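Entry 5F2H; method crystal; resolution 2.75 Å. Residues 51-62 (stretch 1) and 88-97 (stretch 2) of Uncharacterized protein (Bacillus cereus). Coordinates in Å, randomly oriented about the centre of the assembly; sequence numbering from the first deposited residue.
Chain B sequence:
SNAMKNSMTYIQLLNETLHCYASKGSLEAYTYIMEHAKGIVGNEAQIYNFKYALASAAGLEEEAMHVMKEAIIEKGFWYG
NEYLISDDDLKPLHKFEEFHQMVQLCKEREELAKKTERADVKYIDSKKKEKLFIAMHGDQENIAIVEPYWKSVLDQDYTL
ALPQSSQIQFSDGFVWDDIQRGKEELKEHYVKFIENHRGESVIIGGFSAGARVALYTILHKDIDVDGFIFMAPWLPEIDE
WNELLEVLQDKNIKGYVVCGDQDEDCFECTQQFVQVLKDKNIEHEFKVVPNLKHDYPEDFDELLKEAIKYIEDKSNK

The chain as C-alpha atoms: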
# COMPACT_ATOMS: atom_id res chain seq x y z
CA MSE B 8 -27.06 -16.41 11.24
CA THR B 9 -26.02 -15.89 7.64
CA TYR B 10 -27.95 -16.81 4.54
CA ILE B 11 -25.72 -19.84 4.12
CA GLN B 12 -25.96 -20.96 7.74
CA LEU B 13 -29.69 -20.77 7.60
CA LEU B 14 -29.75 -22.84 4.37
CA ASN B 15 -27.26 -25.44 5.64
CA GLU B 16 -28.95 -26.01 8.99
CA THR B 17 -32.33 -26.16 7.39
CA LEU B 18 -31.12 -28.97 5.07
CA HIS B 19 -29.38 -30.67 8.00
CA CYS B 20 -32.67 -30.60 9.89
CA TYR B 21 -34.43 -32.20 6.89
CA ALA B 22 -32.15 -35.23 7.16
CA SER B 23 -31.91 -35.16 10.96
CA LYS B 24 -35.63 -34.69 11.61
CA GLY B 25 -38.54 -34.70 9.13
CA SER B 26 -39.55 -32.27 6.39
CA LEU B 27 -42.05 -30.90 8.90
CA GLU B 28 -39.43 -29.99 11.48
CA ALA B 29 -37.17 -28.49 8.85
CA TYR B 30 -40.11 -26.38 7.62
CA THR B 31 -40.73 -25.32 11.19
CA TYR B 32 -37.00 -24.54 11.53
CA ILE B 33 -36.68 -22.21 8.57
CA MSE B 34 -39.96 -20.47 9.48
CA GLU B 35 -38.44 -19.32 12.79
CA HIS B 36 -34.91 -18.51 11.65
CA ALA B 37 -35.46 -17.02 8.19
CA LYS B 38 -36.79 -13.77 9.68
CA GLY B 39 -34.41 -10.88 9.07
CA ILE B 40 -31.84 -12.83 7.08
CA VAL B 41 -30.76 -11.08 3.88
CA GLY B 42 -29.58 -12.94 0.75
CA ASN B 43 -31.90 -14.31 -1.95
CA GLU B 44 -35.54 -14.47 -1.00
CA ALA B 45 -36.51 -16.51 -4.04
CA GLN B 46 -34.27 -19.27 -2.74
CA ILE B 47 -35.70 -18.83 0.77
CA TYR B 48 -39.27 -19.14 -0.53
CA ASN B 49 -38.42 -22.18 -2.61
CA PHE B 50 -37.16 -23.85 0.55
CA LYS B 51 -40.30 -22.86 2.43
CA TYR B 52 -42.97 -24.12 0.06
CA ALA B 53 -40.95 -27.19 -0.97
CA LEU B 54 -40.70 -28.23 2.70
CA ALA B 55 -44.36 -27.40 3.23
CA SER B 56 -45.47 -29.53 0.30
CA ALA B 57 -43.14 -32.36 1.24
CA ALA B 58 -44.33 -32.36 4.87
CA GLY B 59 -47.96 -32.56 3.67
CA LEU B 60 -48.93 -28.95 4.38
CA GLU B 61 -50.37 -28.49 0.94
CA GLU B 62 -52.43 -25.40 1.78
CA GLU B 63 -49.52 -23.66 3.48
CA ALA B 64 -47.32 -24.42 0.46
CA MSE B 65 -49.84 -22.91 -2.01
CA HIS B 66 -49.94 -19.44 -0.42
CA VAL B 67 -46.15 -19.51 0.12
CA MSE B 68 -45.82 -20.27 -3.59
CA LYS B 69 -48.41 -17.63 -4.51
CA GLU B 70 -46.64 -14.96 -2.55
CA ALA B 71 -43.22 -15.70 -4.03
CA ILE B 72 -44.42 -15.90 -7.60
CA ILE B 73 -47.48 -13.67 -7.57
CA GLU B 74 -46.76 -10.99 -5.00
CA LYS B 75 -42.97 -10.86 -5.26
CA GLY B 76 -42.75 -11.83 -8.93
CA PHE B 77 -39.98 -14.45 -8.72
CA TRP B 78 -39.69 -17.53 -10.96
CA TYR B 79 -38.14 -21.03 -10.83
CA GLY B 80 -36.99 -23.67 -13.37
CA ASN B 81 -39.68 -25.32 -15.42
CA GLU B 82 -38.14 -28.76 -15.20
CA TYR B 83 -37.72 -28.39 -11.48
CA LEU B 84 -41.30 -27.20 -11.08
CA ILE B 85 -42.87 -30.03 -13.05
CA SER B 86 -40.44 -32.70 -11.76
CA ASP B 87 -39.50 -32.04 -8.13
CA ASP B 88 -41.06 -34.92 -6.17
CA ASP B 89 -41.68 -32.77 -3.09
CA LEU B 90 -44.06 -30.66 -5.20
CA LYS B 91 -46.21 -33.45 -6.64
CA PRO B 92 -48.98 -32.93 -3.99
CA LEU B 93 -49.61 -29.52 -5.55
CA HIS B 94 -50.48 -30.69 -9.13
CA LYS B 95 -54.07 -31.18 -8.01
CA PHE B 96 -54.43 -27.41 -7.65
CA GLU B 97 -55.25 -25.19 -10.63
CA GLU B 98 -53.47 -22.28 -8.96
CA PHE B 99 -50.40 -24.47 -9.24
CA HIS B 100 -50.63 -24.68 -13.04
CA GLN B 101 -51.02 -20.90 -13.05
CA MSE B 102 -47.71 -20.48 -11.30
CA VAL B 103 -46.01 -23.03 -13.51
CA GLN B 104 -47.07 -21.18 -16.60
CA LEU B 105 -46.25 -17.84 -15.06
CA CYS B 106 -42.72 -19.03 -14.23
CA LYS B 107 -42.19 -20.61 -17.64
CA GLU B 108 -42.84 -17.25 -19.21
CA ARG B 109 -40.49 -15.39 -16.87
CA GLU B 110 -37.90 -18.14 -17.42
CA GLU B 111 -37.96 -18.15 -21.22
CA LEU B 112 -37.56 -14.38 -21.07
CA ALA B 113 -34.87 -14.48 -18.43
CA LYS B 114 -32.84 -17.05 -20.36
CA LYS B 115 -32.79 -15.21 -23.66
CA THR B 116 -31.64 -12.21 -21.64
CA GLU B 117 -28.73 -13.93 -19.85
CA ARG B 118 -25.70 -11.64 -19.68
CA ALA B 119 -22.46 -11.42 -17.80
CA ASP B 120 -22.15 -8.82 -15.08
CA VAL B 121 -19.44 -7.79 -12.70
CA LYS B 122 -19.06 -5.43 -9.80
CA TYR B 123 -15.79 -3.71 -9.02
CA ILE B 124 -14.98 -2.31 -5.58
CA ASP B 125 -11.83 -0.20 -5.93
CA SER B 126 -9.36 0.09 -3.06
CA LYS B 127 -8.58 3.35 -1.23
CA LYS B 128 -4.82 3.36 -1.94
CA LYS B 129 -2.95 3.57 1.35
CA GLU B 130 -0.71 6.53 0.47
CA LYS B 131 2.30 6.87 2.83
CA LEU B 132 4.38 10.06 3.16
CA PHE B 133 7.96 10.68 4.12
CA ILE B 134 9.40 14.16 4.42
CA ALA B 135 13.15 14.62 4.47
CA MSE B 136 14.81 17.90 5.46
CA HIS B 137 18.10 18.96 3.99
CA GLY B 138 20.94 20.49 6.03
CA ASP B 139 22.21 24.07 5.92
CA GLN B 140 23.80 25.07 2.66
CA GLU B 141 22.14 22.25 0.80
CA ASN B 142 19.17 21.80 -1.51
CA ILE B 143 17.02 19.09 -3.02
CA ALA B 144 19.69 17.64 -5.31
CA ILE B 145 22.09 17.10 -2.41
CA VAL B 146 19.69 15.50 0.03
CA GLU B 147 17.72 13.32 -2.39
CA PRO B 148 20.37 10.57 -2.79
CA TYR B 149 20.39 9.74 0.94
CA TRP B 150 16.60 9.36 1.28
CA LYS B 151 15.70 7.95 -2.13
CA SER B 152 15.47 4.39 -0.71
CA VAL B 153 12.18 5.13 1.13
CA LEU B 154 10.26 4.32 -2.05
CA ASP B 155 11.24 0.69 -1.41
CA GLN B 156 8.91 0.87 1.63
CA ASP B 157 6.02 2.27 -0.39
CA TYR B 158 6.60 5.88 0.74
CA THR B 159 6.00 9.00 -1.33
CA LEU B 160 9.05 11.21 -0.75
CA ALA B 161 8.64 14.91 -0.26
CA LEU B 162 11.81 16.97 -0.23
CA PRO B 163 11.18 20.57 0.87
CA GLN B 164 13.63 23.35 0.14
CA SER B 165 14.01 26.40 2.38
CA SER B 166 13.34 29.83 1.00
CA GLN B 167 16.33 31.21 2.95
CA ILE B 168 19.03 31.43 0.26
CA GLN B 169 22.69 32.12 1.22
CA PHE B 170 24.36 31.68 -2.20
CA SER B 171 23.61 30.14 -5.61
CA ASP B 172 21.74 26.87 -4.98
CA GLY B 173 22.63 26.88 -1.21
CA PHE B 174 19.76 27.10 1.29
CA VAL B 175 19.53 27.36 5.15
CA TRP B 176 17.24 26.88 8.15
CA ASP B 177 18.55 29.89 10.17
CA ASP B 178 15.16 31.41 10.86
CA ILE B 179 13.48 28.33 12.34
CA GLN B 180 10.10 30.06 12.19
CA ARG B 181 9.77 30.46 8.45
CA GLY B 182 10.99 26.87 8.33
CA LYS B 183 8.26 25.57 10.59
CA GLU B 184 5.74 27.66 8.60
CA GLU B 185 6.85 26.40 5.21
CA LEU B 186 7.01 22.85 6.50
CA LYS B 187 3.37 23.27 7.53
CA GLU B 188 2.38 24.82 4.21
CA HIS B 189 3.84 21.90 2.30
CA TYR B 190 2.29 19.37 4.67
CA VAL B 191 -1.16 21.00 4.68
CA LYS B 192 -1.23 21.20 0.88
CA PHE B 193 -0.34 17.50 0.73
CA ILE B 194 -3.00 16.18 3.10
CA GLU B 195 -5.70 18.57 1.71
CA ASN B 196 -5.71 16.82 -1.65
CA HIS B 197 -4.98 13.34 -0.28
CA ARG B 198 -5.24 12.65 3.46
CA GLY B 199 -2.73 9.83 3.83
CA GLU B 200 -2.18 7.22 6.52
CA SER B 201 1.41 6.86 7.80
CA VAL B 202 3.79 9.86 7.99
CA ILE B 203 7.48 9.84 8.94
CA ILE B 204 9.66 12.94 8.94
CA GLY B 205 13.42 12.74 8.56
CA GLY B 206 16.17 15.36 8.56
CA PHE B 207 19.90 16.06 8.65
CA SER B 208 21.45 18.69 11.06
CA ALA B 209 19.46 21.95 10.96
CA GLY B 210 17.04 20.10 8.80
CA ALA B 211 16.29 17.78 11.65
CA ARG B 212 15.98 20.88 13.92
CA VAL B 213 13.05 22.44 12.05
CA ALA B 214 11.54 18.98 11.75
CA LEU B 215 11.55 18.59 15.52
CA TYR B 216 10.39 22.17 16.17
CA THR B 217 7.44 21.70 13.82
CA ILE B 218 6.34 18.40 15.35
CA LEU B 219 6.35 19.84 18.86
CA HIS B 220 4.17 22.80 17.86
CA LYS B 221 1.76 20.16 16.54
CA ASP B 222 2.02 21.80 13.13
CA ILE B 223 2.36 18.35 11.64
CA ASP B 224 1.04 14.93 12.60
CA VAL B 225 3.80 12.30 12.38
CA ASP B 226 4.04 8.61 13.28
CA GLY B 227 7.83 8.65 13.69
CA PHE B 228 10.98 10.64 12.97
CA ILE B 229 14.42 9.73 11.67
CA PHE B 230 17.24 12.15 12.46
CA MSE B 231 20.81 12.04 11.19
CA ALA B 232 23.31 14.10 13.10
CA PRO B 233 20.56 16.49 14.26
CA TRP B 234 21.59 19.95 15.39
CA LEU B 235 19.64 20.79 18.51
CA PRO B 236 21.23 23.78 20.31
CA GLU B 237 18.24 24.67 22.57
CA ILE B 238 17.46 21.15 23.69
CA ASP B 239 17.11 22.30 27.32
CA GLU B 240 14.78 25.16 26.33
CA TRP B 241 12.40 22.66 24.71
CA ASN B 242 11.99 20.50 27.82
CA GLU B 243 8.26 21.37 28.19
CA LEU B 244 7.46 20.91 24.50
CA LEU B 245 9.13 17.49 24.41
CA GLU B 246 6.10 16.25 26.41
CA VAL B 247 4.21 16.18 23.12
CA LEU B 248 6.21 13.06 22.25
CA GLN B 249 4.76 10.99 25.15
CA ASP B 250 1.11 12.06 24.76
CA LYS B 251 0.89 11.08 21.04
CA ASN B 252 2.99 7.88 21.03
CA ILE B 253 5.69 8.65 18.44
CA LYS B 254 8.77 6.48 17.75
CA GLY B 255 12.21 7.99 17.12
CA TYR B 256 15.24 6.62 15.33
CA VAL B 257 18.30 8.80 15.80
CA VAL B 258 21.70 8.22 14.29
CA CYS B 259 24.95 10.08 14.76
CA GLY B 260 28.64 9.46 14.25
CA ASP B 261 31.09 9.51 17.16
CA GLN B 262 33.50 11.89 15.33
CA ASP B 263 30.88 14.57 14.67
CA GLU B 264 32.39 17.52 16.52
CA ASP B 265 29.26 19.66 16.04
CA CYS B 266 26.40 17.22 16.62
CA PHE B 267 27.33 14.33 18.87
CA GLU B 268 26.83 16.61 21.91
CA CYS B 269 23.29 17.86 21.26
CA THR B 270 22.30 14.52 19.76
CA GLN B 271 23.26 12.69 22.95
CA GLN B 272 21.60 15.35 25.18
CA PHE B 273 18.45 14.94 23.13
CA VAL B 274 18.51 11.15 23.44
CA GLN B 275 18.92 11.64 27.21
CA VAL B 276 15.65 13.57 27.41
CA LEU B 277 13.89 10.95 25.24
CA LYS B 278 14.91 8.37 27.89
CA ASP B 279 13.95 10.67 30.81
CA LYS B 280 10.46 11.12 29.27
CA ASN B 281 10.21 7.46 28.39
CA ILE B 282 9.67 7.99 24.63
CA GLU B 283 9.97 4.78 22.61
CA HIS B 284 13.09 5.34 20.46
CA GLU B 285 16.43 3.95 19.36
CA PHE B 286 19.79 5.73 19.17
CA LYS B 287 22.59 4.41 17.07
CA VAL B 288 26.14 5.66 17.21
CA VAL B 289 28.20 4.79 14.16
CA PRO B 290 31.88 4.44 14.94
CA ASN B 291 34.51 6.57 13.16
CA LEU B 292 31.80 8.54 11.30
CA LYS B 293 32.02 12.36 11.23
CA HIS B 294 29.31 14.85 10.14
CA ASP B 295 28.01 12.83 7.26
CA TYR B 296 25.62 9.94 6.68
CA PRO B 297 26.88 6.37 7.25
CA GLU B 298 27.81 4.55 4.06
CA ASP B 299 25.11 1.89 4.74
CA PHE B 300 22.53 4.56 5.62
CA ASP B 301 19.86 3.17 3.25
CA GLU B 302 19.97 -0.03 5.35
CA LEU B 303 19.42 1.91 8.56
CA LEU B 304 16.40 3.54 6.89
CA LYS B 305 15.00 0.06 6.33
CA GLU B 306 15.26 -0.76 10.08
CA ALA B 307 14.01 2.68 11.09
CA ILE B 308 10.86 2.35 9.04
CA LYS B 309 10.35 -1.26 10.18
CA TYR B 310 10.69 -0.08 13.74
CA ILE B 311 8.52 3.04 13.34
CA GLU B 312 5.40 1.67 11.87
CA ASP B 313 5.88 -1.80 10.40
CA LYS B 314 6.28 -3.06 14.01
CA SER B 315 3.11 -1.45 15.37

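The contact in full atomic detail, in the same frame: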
# COMPACT_ATOMS: atom_id res chain seq x y z
N LYS B 51 -39.07 -22.83 1.64
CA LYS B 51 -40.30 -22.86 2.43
C LYS B 51 -41.44 -23.68 1.84
O LYS B 51 -41.92 -24.62 2.49
CB LYS B 51 -40.79 -21.45 2.79
CG LYS B 51 -39.88 -20.71 3.75
CD LYS B 51 -40.42 -19.33 4.09
CE LYS B 51 -39.49 -18.64 5.08
NZ LYS B 51 -39.99 -17.33 5.57
N TYR B 52 -41.86 -23.37 0.63
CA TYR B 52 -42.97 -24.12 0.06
C TYR B 52 -42.62 -25.57 -0.29
O TYR B 52 -43.47 -26.44 -0.25
CB TYR B 52 -43.64 -23.40 -1.11
CG TYR B 52 -42.83 -23.27 -2.38
CD1 TYR B 52 -42.71 -24.34 -3.26
CD2 TYR B 52 -42.30 -22.04 -2.77
CE1 TYR B 52 -42.00 -24.21 -4.45
CE2 TYR B 52 -41.62 -21.90 -3.97
CZ TYR B 52 -41.47 -22.99 -4.80
OH TYR B 52 -40.77 -22.88 -5.97
N ALA B 53 -41.37 -25.82 -0.64
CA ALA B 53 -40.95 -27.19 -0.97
C ALA B 53 -41.07 -28.03 0.31
O ALA B 53 -41.62 -29.14 0.29
CB ALA B 53 -39.53 -27.20 -1.49
N LEU B 54 -40.60 -27.49 1.43
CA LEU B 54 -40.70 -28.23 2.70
C LEU B 54 -42.15 -28.40 3.14
O LEU B 54 -42.55 -29.47 3.60
CB LEU B 54 -39.84 -27.58 3.76
CG LEU B 54 -38.34 -27.61 3.43
CD1 LEU B 54 -37.50 -26.86 4.45
CD2 LEU B 54 -37.84 -29.05 3.32
N ALA B 55 -42.95 -27.36 2.88
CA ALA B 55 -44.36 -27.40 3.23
C ALA B 55 -45.02 -28.53 2.49
O ALA B 55 -45.63 -29.41 3.09
CB ALA B 55 -45.04 -26.09 2.90
N SER B 56 -44.87 -28.51 1.16
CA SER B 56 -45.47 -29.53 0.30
C SER B 56 -44.98 -30.92 0.65
O SER B 56 -45.77 -31.84 0.78
CB SER B 56 -45.20 -29.23 -1.17
OG SER B 56 -45.84 -30.20 -1.99
N ALA B 57 -43.68 -31.06 0.87
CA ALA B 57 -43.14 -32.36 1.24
C ALA B 57 -43.74 -32.85 2.55
O ALA B 57 -44.21 -33.98 2.64
CB ALA B 57 -41.64 -32.26 1.38
N ALA B 58 -43.76 -31.99 3.57
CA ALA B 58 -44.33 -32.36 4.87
C ALA B 58 -45.81 -32.74 4.82
O ALA B 58 -46.31 -33.44 5.71
CB ALA B 58 -44.12 -31.22 5.86
N GLY B 59 -46.54 -32.25 3.82
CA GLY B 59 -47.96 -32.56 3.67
C GLY B 59 -48.83 -31.36 3.92
O GLY B 59 -50.05 -31.49 3.96
N LEU B 60 -48.22 -30.20 4.12
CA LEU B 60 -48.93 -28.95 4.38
C LEU B 60 -49.15 -28.31 3.04
O LEU B 60 -48.54 -27.30 2.70
CB LEU B 60 -48.09 -28.04 5.24
CG LEU B 60 -47.66 -28.61 6.57
CD1 LEU B 60 -46.83 -27.58 7.31
CD2 LEU B 60 -48.91 -28.98 7.36
N GLU B 61 -50.05 -28.92 2.28
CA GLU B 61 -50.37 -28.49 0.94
C GLU B 61 -50.89 -27.07 0.86
O GLU B 61 -50.44 -26.29 0.01
CB GLU B 61 -51.38 -29.47 0.35
CG GLU B 61 -50.88 -30.91 0.35
CD GLU B 61 -51.94 -31.89 -0.12
OE1 GLU B 61 -53.05 -31.45 -0.50
OE2 GLU B 61 -51.66 -33.10 -0.08
N GLU B 62 -51.84 -26.75 1.74
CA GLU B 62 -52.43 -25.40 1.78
C GLU B 62 -51.39 -24.33 2.11
O GLU B 62 -51.28 -23.31 1.42
CB GLU B 62 -53.63 -25.37 2.75
CG GLU B 62 -54.81 -26.18 2.24
CD GLU B 62 -55.97 -26.26 3.22
OE1 GLU B 62 -55.74 -26.14 4.45
OE2 GLU B 62 -57.12 -26.49 2.78
N ASP B 88 -40.14 -33.99 -6.84
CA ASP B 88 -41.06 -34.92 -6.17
C ASP B 88 -41.79 -34.27 -5.00
O ASP B 88 -43.00 -34.47 -4.81
CB ASP B 88 -40.28 -36.15 -5.70
CG ASP B 88 -39.69 -36.95 -6.86
OD1 ASP B 88 -40.46 -37.45 -7.72
OD2 ASP B 88 -38.45 -37.16 -6.86
N ASP B 89 -41.08 -33.44 -4.24
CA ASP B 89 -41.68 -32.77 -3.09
C ASP B 89 -42.87 -31.89 -3.46
O ASP B 89 -43.69 -31.57 -2.58
CB ASP B 89 -40.63 -31.93 -2.34
CG ASP B 89 -39.57 -32.78 -1.64
OD1 ASP B 89 -39.68 -34.03 -1.65
OD2 ASP B 89 -38.64 -32.17 -1.06
N LEU B 90 -42.97 -31.51 -4.73
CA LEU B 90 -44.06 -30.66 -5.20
C LEU B 90 -45.23 -31.40 -5.84
O LEU B 90 -46.25 -30.78 -6.17
CB LEU B 90 -43.51 -29.69 -6.25
CG LEU B 90 -42.45 -28.69 -5.83
CD1 LEU B 90 -41.90 -27.98 -7.06
CD2 LEU B 90 -43.00 -27.68 -4.84
N LYS B 91 -45.13 -32.71 -6.00
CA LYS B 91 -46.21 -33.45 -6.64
C LYS B 91 -47.61 -33.21 -6.01
O LYS B 91 -48.60 -33.03 -6.73
CB LYS B 91 -45.88 -34.95 -6.73
CG LYS B 91 -46.84 -35.71 -7.64
CD LYS B 91 -46.51 -37.19 -7.79
CE LYS B 91 -47.49 -37.83 -8.77
NZ LYS B 91 -47.27 -39.29 -8.98
N PRO B 92 -47.69 -33.15 -4.67
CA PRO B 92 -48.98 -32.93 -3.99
C PRO B 92 -49.72 -31.65 -4.38
O PRO B 92 -50.89 -31.48 -4.02
CB PRO B 92 -48.60 -32.82 -2.52
CG PRO B 92 -47.32 -33.54 -2.42
CD PRO B 92 -46.60 -33.36 -3.71
N LEU B 93 -49.04 -30.78 -5.11
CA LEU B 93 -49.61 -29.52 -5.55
C LEU B 93 -50.25 -29.57 -6.95
O LEU B 93 -51.08 -28.72 -7.26
CB LEU B 93 -48.51 -28.46 -5.50
CG LEU B 93 -47.86 -28.31 -4.12
CD1 LEU B 93 -46.68 -27.35 -4.16
CD2 LEU B 93 -48.86 -27.84 -3.08
N HIS B 94 -49.92 -30.59 -7.76
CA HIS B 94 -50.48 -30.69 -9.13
C HIS B 94 -52.00 -30.73 -9.17
O HIS B 94 -52.61 -30.41 -10.19
CB HIS B 94 -49.93 -31.88 -9.92
CG HIS B 94 -48.44 -31.88 -10.03
ND1 HIS B 94 -47.64 -32.83 -9.42
CD2 HIS B 94 -47.59 -31.02 -10.63
CE1 HIS B 94 -46.38 -32.59 -9.70
NE2 HIS B 94 -46.31 -31.49 -10.42
N LYS B 95 -52.62 -31.13 -8.07
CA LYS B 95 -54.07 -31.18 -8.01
C LYS B 95 -54.62 -29.78 -8.21
O LYS B 95 -55.58 -29.58 -8.95
CB LYS B 95 -54.55 -31.63 -6.63
CG LYS B 95 -54.05 -32.97 -6.14
CD LYS B 95 -54.50 -33.16 -4.71
CE LYS B 95 -53.92 -34.40 -4.07
NZ LYS B 95 -54.27 -34.50 -2.63
N PHE B 96 -53.97 -28.80 -7.59
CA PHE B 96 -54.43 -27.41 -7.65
C PHE B 96 -54.26 -26.70 -8.99
O PHE B 96 -53.24 -26.85 -9.66
CB PHE B 96 -53.74 -26.59 -6.55
CG PHE B 96 -53.91 -27.16 -5.18
CD1 PHE B 96 -55.07 -26.95 -4.46
CD2 PHE B 96 -52.90 -27.92 -4.60
CE1 PHE B 96 -55.23 -27.49 -3.20
CE2 PHE B 96 -53.05 -28.46 -3.34
CZ PHE B 96 -54.21 -28.24 -2.63
N GLU B 97 -55.29 -25.94 -9.38
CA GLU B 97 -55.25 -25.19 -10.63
C GLU B 97 -54.34 -23.99 -10.43
O GLU B 97 -53.62 -23.59 -11.35
CB GLU B 97 -56.66 -24.78 -11.10
CG GLU B 97 -57.46 -23.88 -10.16
CD GLU B 97 -58.85 -23.50 -10.70
OE1 GLU B 97 -59.76 -23.18 -9.90
OE2 GLU B 97 -59.05 -23.55 -11.94

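A single hydrogen bond joins the two stretches, and it is short: Ser56 OG donates to Asp89 O at 2.6 Å. The donor sits on a buried helical residue whose CA-to-CB bond points toward the other stretch, and a chi1 of -178° (t) carries the hydroxyl onto that carbonyl. The serine hydroxyl also has carbon close by, with Leu93 CG 3.5 Å and Pro92 CD 3.7 Å from Ser56 OG. Asp89 O also lies 3.5 Å from Ala57 N, but the angle is poor and no bond results; that amide is already committed within its helix, Ala57 N donating to Ala53 O at 2.9 Å.

The backbones come close here, the CA atoms of Ala57 and Asp89 being 4.6 Å apart. The small alanine side chain meets the aspartate at Ala57 CB to Asp89 CG, 3.7 Å. One helical turn before Ser56, the CA-to-CB bond of Tyr52 points sideways to the other stretch, yet its ring end comes nearer: Tyr52 CE1 packs against Leu90 CD2 at 3.6 Å, the methyl lying at the ring edge, near its plane. The CA-to-CB bond of Leu90 points away, but its end comes nearer and makes this contact.

Beyond the helix end, Gly59 adopts positive phi (111°) in a Schellman motif, with Leu60 N bonded to Ala55 O at 2.9 Å. The chain then starts a new helix, and the CA-to-CB bond of Glu61 points toward stretch 2. It has the largest covered area of any residue here, 93 Å². Its carboxylate forms a long salt bridge with Lys95, Glu61 OE1 and Glu61 OE2 each lying 3.9 Å from Lys95 NZ; Glu61 OE1 also lies at the edge of the Phe96 ring, near its plane, 4.0 Å from Phe96 CZ. A type I turn from Leu93 to Phe96, closed by Phe96 N to Leu93 O at 2.9 Å, includes both partners.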